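Local coordinates for protein precorrin-8x Methyl Mutase (Thermus thermophilus, PDB 1V9C) that probably acts as a precorrin-8X methylmutase, an isomerase that moves a methyl group on the corrin precursor during adenosylcobalamin biosynthesis, at residues 30-35 with 49-54; 168-173 with 181-186. One frame throughout, in Å; residues are numbered along the deposited sequence.

Contact 1 (30-35 with 49-54); sequences WPVVRR and TRFSQG. With SO4 (sulfate ion), chain E; SO4 (sulfate ion), chain F.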
ATOM      1  N   TRP B  30      -6.229  16.336  12.327  1.00 30.60           N
ATOM      2  CA  TRP B  30      -5.867  16.777  10.993  1.00 29.49           C
ATOM      3  C   TRP B  30      -4.569  16.204  10.424  1.00 28.05           C
ATOM      4  O   TRP B  30      -4.579  15.668   9.330  1.00 29.18           O
ATOM      5  CB  TRP B  30      -5.819  18.307  10.908  1.00 27.44           C
ATOM      6  CG  TRP B  30      -5.582  18.787   9.487  1.00 26.66           C
ATOM      7  CD1 TRP B  30      -4.570  19.605   9.051  1.00 25.84           C
ATOM      8  CD2 TRP B  30      -6.313  18.400   8.314  1.00 22.36           C
ATOM      9  NE1 TRP B  30      -4.623  19.740   7.678  1.00 28.27           N
ATOM     10  CE2 TRP B  30      -5.682  19.011   7.201  1.00 24.37           C
ATOM     11  CE3 TRP B  30      -7.433  17.596   8.093  1.00 23.99           C
ATOM     12  CZ2 TRP B  30      -6.139  18.839   5.890  1.00 26.63           C
ATOM     13  CZ3 TRP B  30      -7.891  17.423   6.776  1.00 27.46           C
ATOM     14  CH2 TRP B  30      -7.241  18.042   5.695  1.00 26.76           C
ATOM     15  N   PRO B  31      -3.450  16.294  11.166  1.00 27.42           N
ATOM     16  CA  PRO B  31      -2.178  15.767  10.666  1.00 27.18           C
ATOM     17  C   PRO B  31      -2.290  14.321  10.206  1.00 28.17           C
ATOM     18  O   PRO B  31      -1.540  13.872   9.351  1.00 27.70           O
ATOM     19  CB  PRO B  31      -1.241  15.920  11.861  1.00 28.16           C
ATOM     20  CG  PRO B  31      -1.827  17.073  12.614  1.00 27.67           C
ATOM     21  CD  PRO B  31      -3.298  16.758  12.552  1.00 28.02           C
ATOM     22  N   VAL B  32      -3.237  13.587  10.776  1.00 26.04           N
ATOM     23  CA  VAL B  32      -3.419  12.197  10.391  1.00 22.09           C
ATOM     24  C   VAL B  32      -4.124  12.111   9.042  1.00 22.61           C
ATOM     25  O   VAL B  32      -3.711  11.354   8.162  1.00 22.96           O
ATOM     26  CB  VAL B  32      -4.236  11.450  11.464  1.00 23.25           C
ATOM     27  CG1 VAL B  32      -4.604  10.057  10.987  1.00 21.34           C
ATOM     28  CG2 VAL B  32      -3.430  11.390  12.756  1.00 18.93           C
ATOM     29  N   VAL B  33      -5.177  12.909   8.876  1.00 23.28           N
ATOM     30  CA  VAL B  33      -5.956  12.891   7.642  1.00 19.85           C
ATOM     31  C   VAL B  33      -5.152  13.426   6.470  1.00 18.06           C
ATOM     32  O   VAL B  33      -5.259  12.916   5.358  1.00 20.41           O
ATOM     33  CB  VAL B  33      -7.270  13.708   7.777  1.00 21.43           C
ATOM     34  CG1 VAL B  33      -8.073  13.610   6.500  1.00 17.09           C
ATOM     35  CG2 VAL B  33      -8.114  13.172   8.949  1.00 20.72           C
ATOM     36  N   ARG B  34      -4.354  14.451   6.742  1.00 18.05           N
ATOM     37  CA  ARG B  34      -3.497  15.082   5.753  1.00 17.86           C
ATOM     38  C   ARG B  34      -2.539  14.031   5.199  1.00 18.80           C
ATOM     39  O   ARG B  34      -2.405  13.877   3.989  1.00 22.08           O
ATOM     40  CB  ARG B  34      -2.694  16.213   6.411  1.00 16.72           C
ATOM     41  CG  ARG B  34      -1.770  16.965   5.467  1.00 19.16           C
ATOM     42  CD  ARG B  34      -0.608  17.609   6.216  1.00 27.92           C
ATOM     43  NE  ARG B  34      -0.982  18.747   7.049  1.00 28.74           N
ATOM     44  CZ  ARG B  34      -0.472  18.985   8.256  1.00 37.52           C
ATOM     45  NH1 ARG B  34       0.427  18.155   8.773  1.00 35.40           N
ATOM     46  NH2 ARG B  34      -0.838  20.066   8.937  1.00 37.14           N
ATOM     47  N   ARG B  35      -1.887  13.303   6.106  1.00 18.93           N
ATOM     48  CA  ARG B  35      -0.935  12.267   5.737  1.00 18.80           C
ATOM     49  C   ARG B  35      -1.582  11.166   4.898  1.00 15.59           C
ATOM     50  O   ARG B  35      -1.009  10.690   3.931  1.00 18.52           O
ATOM     51  CB  ARG B  35      -0.307  11.674   6.997  1.00 19.88           C
ATOM     52  CG  ARG B  35       0.869  10.802   6.703  1.00 22.70           C
ATOM     53  CD  ARG B  35       2.059  11.263   7.485  1.00 26.64           C
ATOM     54  NE  ARG B  35       3.295  10.696   6.961  1.00 28.61           N
ATOM     55  CZ  ARG B  35       4.505  11.073   7.358  1.00 24.27           C
ATOM     56  NH1 ARG B  35       4.638  12.013   8.284  1.00 24.12           N
ATOM     57  NH2 ARG B  35       5.578  10.519   6.823  1.00 22.18           N
ATOM     58  N   THR B  49     -12.712   9.819   6.641  1.00 28.90           N
ATOM     59  CA  THR B  49     -12.014   9.514   7.873  1.00 30.55           C
ATOM     60  C   THR B  49     -12.722   9.973   9.131  1.00 30.47           C
ATOM     61  O   THR B  49     -13.030  11.149   9.288  1.00 30.18           O
ATOM     62  CB  THR B  49     -10.594  10.088   7.838  1.00 30.05           C
ATOM     63  OG1 THR B  49      -9.934   9.619   6.658  1.00 22.63           O
ATOM     64  CG2 THR B  49      -9.816   9.642   9.052  1.00 25.86           C
ATOM     65  N   ARG B  50     -12.955   9.030  10.035  1.00 31.02           N
ATOM     66  CA  ARG B  50     -13.639   9.317  11.283  1.00 35.83           C
ATOM     67  C   ARG B  50     -12.843   8.836  12.489  1.00 35.35           C
ATOM     68  O   ARG B  50     -12.272   7.742  12.484  1.00 34.71           O
ATOM     69  CB  ARG B  50     -15.023   8.660  11.271  1.00 41.17           C
ATOM     70  CG  ARG B  50     -15.971   9.231  12.303  1.00 55.72           C
ATOM     71  CD  ARG B  50     -17.390   9.286  11.768  1.00 62.48           C
ATOM     72  NE  ARG B  50     -18.289   8.381  12.477  1.00 69.85           N
ATOM     73  CZ  ARG B  50     -19.579   8.243  12.190  1.00 72.27           C
ATOM     74  NH1 ARG B  50     -20.115   8.952  11.205  1.00 73.53           N
ATOM     75  NH2 ARG B  50     -20.332   7.398  12.884  1.00 73.65           N
ATOM     76  N   PHE B  51     -12.795   9.664  13.525  1.00 36.37           N
ATOM     77  CA  PHE B  51     -12.065   9.309  14.732  1.00 38.80           C
ATOM     78  C   PHE B  51     -13.007   9.087  15.909  1.00 39.05           C
ATOM     79  O   PHE B  51     -14.136   9.556  15.906  1.00 41.17           O
ATOM     80  CB  PHE B  51     -11.085  10.420  15.112  1.00 36.42           C
ATOM     81  CG  PHE B  51     -10.059  10.708  14.072  1.00 34.18           C
ATOM     82  CD1 PHE B  51     -10.401  11.383  12.909  1.00 32.13           C
ATOM     83  CD2 PHE B  51      -8.735  10.308  14.257  1.00 34.32           C
ATOM     84  CE1 PHE B  51      -9.439  11.661  11.945  1.00 30.56           C
ATOM     85  CE2 PHE B  51      -7.768  10.581  13.295  1.00 30.00           C
ATOM     86  CZ  PHE B  51      -8.123  11.259  12.139  1.00 29.10           C
ATOM     87  N   SER B  52     -12.543   8.359  16.911  1.00 40.62           N
ATOM     88  CA  SER B  52     -13.354   8.159  18.099  1.00 41.78           C
ATOM     89  C   SER B  52     -12.760   9.130  19.108  1.00 46.37           C
ATOM     90  O   SER B  52     -11.609   9.559  18.961  1.00 46.77           O
ATOM     91  CB  SER B  52     -13.229   6.736  18.633  1.00 37.18           C
ATOM     92  OG  SER B  52     -11.985   6.542  19.283  1.00 41.14           O
ATOM     93  N   GLN B  53     -13.542   9.476  20.123  1.00 48.11           N
ATOM     94  CA  GLN B  53     -13.103  10.389  21.168  1.00 48.68           C
ATOM     95  C   GLN B  53     -11.799   9.903  21.802  1.00 44.98           C
ATOM     96  O   GLN B  53     -11.706   8.754  22.235  1.00 45.94           O
ATOM     97  CB  GLN B  53     -14.197  10.488  22.233  1.00 56.76           C
ATOM     98  CG  GLN B  53     -13.928  11.482  23.347  1.00 61.52           C
ATOM     99  CD  GLN B  53     -15.052  11.505  24.363  1.00 68.50           C
ATOM    100  OE1 GLN B  53     -16.207  11.777  24.021  1.00 68.35           O
ATOM    101  NE2 GLN B  53     -14.724  11.214  25.619  1.00 70.30           N
ATOM    102  N   GLY B  54     -10.794  10.776  21.836  1.00 42.58           N
ATOM    103  CA  GLY B  54      -9.504  10.429  22.420  1.00 39.36           C
ATOM    104  C   GLY B  54      -8.597   9.471  21.650  1.00 35.26           C
ATOM    105  O   GLY B  54      -7.563   9.058  22.174  1.00 39.36           O
TER
HETATM  106  S   SO4 E1003       3.972   8.104   4.335  1.00 47.82           S
HETATM  107  O1  SO4 E1003       4.077   6.636   4.446  1.00 53.58           O
HETATM  108  O2  SO4 E1003       5.225   8.743   4.764  1.00 47.68           O
HETATM  109  O3  SO4 E1003       2.887   8.569   5.207  1.00 56.74           O
HETATM  110  O4  SO4 E1003       3.689   8.465   2.934  1.00 49.60           O
HETATM  111  S   SO4 F1004       8.072  12.327   9.000  1.00 41.80           S
HETATM  112  O1  SO4 F1004       7.608  10.940   8.853  1.00 42.45           O
HETATM  113  O2  SO4 F1004       9.071  12.411  10.082  1.00 46.87           O
HETATM  114  O3  SO4 F1004       6.923  13.194   9.308  1.00 41.37           O
HETATM  115  O4  SO4 F1004       8.682  12.774   7.736  1.00 44.10           O
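Helix 30-40 packs against the outermost strand 49-51 of the mixed sheet, and Val32 and Val33 of the helix meet the ring of Phe51. The strand runs nearly antiparallel to the helix, at 155° between short axes that come within 10.0 Å. Both valines arrive at the ring's edge, near its plane, and not over a face. Val33 CG2 lies 3.6 Å from Phe51 CE1 and almost as near CZ, while Val32 CG1 reaches Phe51 CZ at 3.9 Å, so two successive helix residues bracket the far end of the ring. Phe51 CG stands opposite its own carbonyl carbon (chi1 -60°), a setting that sends the ring from the strand towards the helix. The same Val33 CG2 also touches Thr49 CG2 at 3.9 Å; Thr49 turns its hydroxyl to Tyr45 O, leaving the methyl for the valine. In this doubly wound alpha/beta fold the contact is apolar packing of a helix against the side-chain face of the outermost strand, and Val32 continues it to Ala199 of helix 190-205. Further along the helix, Arg35 binds two sulfate ions, probably from the crystallisation liquor, at the edge of its guanidinium. Arg35 NE gives a nearly straight bond (169°) to O3 of the chain E sulfate at 2.8 Å, and Arg35 NH1 reaches O3 of the chain F sulfate at 2.8 Å; NH2 bonds to both ions.

Contact 2 (168-173 with 181-186); sequences EAKRAL and IVTEGR. With SO4 (sulfate ion), chain G.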
ATOM      1  N   GLU B 168     -19.453  -3.935   7.355  1.00 41.64           N
ATOM      2  CA  GLU B 168     -19.885  -4.436   8.651  1.00 45.22           C
ATOM      3  C   GLU B 168     -18.733  -4.531   9.645  1.00 43.74           C
ATOM      4  O   GLU B 168     -18.917  -4.328  10.845  1.00 42.71           O
ATOM      5  CB  GLU B 168     -20.567  -5.796   8.481  1.00 49.01           C
ATOM      6  CG  GLU B 168     -19.780  -6.978   8.985  1.00 54.85           C
ATOM      7  CD  GLU B 168     -20.539  -8.279   8.828  1.00 59.03           C
ATOM      8  OE1 GLU B 168     -20.855  -8.640   7.674  1.00 63.10           O
ATOM      9  OE2 GLU B 168     -20.819  -8.935   9.855  1.00 59.37           O
ATOM     10  N   ALA B 169     -17.543  -4.836   9.137  1.00 43.73           N
ATOM     11  CA  ALA B 169     -16.356  -4.944   9.979  1.00 37.81           C
ATOM     12  C   ALA B 169     -16.058  -3.596  10.631  1.00 36.96           C
ATOM     13  O   ALA B 169     -15.649  -3.522  11.797  1.00 37.57           O
ATOM     14  CB  ALA B 169     -15.166  -5.391   9.143  1.00 35.48           C
ATOM     15  N   LYS B 170     -16.266  -2.527   9.875  1.00 31.73           N
ATOM     16  CA  LYS B 170     -16.018  -1.201  10.395  1.00 35.60           C
ATOM     17  C   LYS B 170     -17.103  -0.817  11.399  1.00 39.41           C
ATOM     18  O   LYS B 170     -16.806  -0.248  12.448  1.00 39.19           O
ATOM     19  CB  LYS B 170     -15.927  -0.203   9.242  1.00 33.61           C
ATOM     20  CG  LYS B 170     -14.700  -0.473   8.375  1.00 31.26           C
ATOM     21  CD  LYS B 170     -14.683   0.325   7.096  1.00 32.55           C
ATOM     22  CE  LYS B 170     -13.417   0.018   6.308  1.00 28.70           C
ATOM     23  NZ  LYS B 170     -13.181   0.994   5.225  1.00 19.86           N
ATOM     24  N   ARG B 171     -18.356  -1.139  11.093  1.00 41.96           N
ATOM     25  CA  ARG B 171     -19.445  -0.842  12.023  1.00 42.92           C
ATOM     26  C   ARG B 171     -19.157  -1.562  13.341  1.00 40.99           C
ATOM     27  O   ARG B 171     -19.228  -0.968  14.415  1.00 42.03           O
ATOM     28  CB  ARG B 171     -20.778  -1.319  11.452  1.00 47.93           C
ATOM     29  CG  ARG B 171     -21.744  -0.194  11.118  1.00 56.52           C
ATOM     30  CD  ARG B 171     -22.924  -0.709  10.296  1.00 63.70           C
ATOM     31  NE  ARG B 171     -22.531  -1.063   8.932  1.00 63.55           N
ATOM     32  CZ  ARG B 171     -23.287  -1.760   8.089  1.00 63.19           C
ATOM     33  NH1 ARG B 171     -24.483  -2.192   8.461  1.00 64.34           N
ATOM     34  NH2 ARG B 171     -22.848  -2.023   6.867  1.00 64.88           N
ATOM     35  N   ALA B 172     -18.807  -2.838  13.261  1.00 37.52           N
ATOM     36  CA  ALA B 172     -18.504  -3.596  14.463  1.00 35.36           C
ATOM     37  C   ALA B 172     -17.404  -2.915  15.275  1.00 41.53           C
ATOM     38  O   ALA B 172     -17.303  -3.117  16.493  1.00 41.22           O
ATOM     39  CB  ALA B 172     -18.077  -4.991  14.100  1.00 33.23           C
ATOM     40  N   LEU B 173     -16.575  -2.115  14.608  1.00 38.36           N
ATOM     41  CA  LEU B 173     -15.491  -1.425  15.299  1.00 34.77           C
ATOM     42  C   LEU B 173     -15.936  -0.072  15.863  1.00 32.67           C
ATOM     43  O   LEU B 173     -15.598   0.291  16.991  1.00 27.40           O
ATOM     44  CB  LEU B 173     -14.307  -1.225  14.348  1.00 37.51           C
ATOM     45  CG  LEU B 173     -13.135  -0.398  14.887  1.00 38.70           C
ATOM     46  CD1 LEU B 173     -12.507  -1.126  16.080  1.00 38.86           C
ATOM     47  CD2 LEU B 173     -12.104  -0.188  13.787  1.00 42.37           C
ATOM     48  N   ILE B 181      -9.839   4.637  14.694  1.00 27.45           N
ATOM     49  CA  ILE B 181      -9.796   5.544  13.554  1.00 22.88           C
ATOM     50  C   ILE B 181     -10.215   4.655  12.400  1.00 24.99           C
ATOM     51  O   ILE B 181      -9.659   3.565  12.195  1.00 26.67           O
ATOM     52  CB  ILE B 181      -8.405   6.081  13.261  1.00 23.25           C
ATOM     53  CG1 ILE B 181      -7.829   6.768  14.500  1.00 24.50           C
ATOM     54  CG2 ILE B 181      -8.488   7.055  12.079  1.00 23.16           C
ATOM     55  CD1 ILE B 181      -6.482   7.392  14.265  1.00 28.98           C
ATOM     56  N   VAL B 182     -11.204   5.127  11.654  1.00 20.22           N
ATOM     57  CA  VAL B 182     -11.766   4.373  10.565  1.00 20.63           C
ATOM     58  C   VAL B 182     -11.888   5.167   9.269  1.00 18.28           C
ATOM     59  O   VAL B 182     -12.028   6.386   9.294  1.00 21.71           O
ATOM     60  CB  VAL B 182     -13.182   3.859  10.990  1.00 19.83           C
ATOM     61  CG1 VAL B 182     -14.004   3.488   9.787  1.00 23.66           C
ATOM     62  CG2 VAL B 182     -13.042   2.642  11.894  1.00 24.75           C
ATOM     63  N   THR B 183     -11.815   4.466   8.141  1.00 16.87           N
ATOM     64  CA  THR B 183     -12.021   5.088   6.835  1.00 21.79           C
ATOM     65  C   THR B 183     -13.381   4.528   6.420  1.00 23.68           C
ATOM     66  O   THR B 183     -13.506   3.361   6.055  1.00 22.78           O
ATOM     67  CB  THR B 183     -10.947   4.686   5.773  1.00 23.52           C
ATOM     68  OG1 THR B 183     -10.844   3.260   5.686  1.00 23.54           O
ATOM     69  CG2 THR B 183      -9.593   5.276   6.135  1.00 26.22           C
ATOM     70  N   GLU B 184     -14.402   5.369   6.527  1.00 27.85           N
ATOM     71  CA  GLU B 184     -15.776   5.000   6.200  1.00 30.12           C
ATOM     72  C   GLU B 184     -15.903   4.471   4.776  1.00 29.19           C
ATOM     73  O   GLU B 184     -15.250   4.971   3.862  1.00 34.52           O
ATOM     74  CB  GLU B 184     -16.683   6.227   6.361  1.00 35.79           C
ATOM     75  CG  GLU B 184     -16.559   6.945   7.700  1.00 44.07           C
ATOM     76  CD  GLU B 184     -17.702   6.640   8.650  1.00 53.70           C
ATOM     77  OE1 GLU B 184     -17.763   5.508   9.183  1.00 55.64           O
ATOM     78  OE2 GLU B 184     -18.549   7.538   8.851  1.00 57.52           O
ATOM     79  N   GLY B 185     -16.731   3.447   4.596  1.00 25.73           N
ATOM     80  CA  GLY B 185     -16.947   2.903   3.274  1.00 26.23           C
ATOM     81  C   GLY B 185     -16.108   1.705   2.889  1.00 26.79           C
ATOM     82  O   GLY B 185     -15.661   0.945   3.755  1.00 26.84           O
ATOM     83  N   ARG B 186     -15.904   1.537   1.579  1.00 21.26           N
ATOM     84  CA  ARG B 186     -15.132   0.417   1.059  1.00 24.81           C
ATOM     85  C   ARG B 186     -13.648   0.752   0.898  1.00 24.36           C
ATOM     86  O   ARG B 186     -12.832  -0.146   0.701  1.00 25.21           O
ATOM     87  CB  ARG B 186     -15.689  -0.040  -0.292  1.00 24.42           C
ATOM     88  CG  ARG B 186     -17.189  -0.106  -0.313  1.00 32.22           C
ATOM     89  CD  ARG B 186     -17.707  -1.269  -1.105  1.00 34.86           C
ATOM     90  NE  ARG B 186     -18.440  -2.169  -0.223  1.00 49.24           N
ATOM     91  CZ  ARG B 186     -19.225  -3.154  -0.636  1.00 51.08           C
ATOM     92  NH1 ARG B 186     -19.386  -3.379  -1.934  1.00 54.73           N
ATOM     93  NH2 ARG B 186     -19.858  -3.907   0.250  1.00 52.14           N
TER
HETATM   94  S   SO4 G1005     -20.002  -5.699   3.206  1.00 49.41           S
HETATM   95  O1  SO4 G1005     -19.961  -7.092   2.733  1.00 39.52           O
HETATM   96  O2  SO4 G1005     -20.328  -5.655   4.651  1.00 43.07           O
HETATM   97  O3  SO4 G1005     -21.045  -4.960   2.459  1.00 51.08           O
HETATM   98  O4  SO4 G1005     -18.685  -5.069   2.962  1.00 48.20           O
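Lys170, on the helix of the beta-alpha-beta unit formed by strand 155-158, helix 166-174 and strand 180-183, reaches across to the end of the last strand. Lys170 CB lies 4.2 Å from Val182 CG1. With CG opposite the carbonyl carbon (chi1 -66°) and the rest of the chain fully extended, the side chain runs out straight past the valine. Lys170 CD already comes within 3.4 Å of Thr183 O, and CE passes equally near the same oxygen. Lys170 NZ then donates to Thr183 O at 2.5 Å, with a C=O...NZ angle of 167°, so the nitrogen lies almost straight ahead of the carbonyl, and to Gly185 O at 2.9 Å. The first length is shorter than usual and should not be pressed. The second bond is less direct: the nitrogen sits 49° out of that carbonyl's plane. Pro160 O, in the loop after strand 155-158, is a third acceptor. Three residues on, Leu173 CD2 meets Val182 CG2 at 3.5 Å as the two side chains run alongside one another with opposed headings. An alanine at Lys170 would keep CB by Val182 but is likely to leave the carbonyls of Thr183 and Gly185 without their shared donor. Near the helix start, a sulfate lies 2.7 Å from Arg186 NH2 through its O3 and takes a weak bond from Glu168 N. The buried ammonium probably keeps its positive charge, since three carbonyl oxygens, that of Thr183 almost head-on, accept from it.

Overall arrangement
From the N terminus, contact 1 comes first: the chain leaves helix 30-40, passes through helix 45-48 and returns as strand 49-51, with 13 residues between the two segments. It is complete before contact 2 opens, so the two are in series, neither nested nor crossed. Contact 2 has only seven residues between its segments, across the turn from helix 166-174 to strand 180-183. They lie about 14 Å apart, centre to centre, yet meet in the sheet, where strands 49-51 and 180-183 are antiparallel neighbours: Arg50 N probably bonds to Val182 O at 2.9 Å, and Arg50 NH1 forms a salt bridge with Glu184 OE2. Together they tie helices 30-40 and 166-174 to adjoining strands at one margin of the sheet.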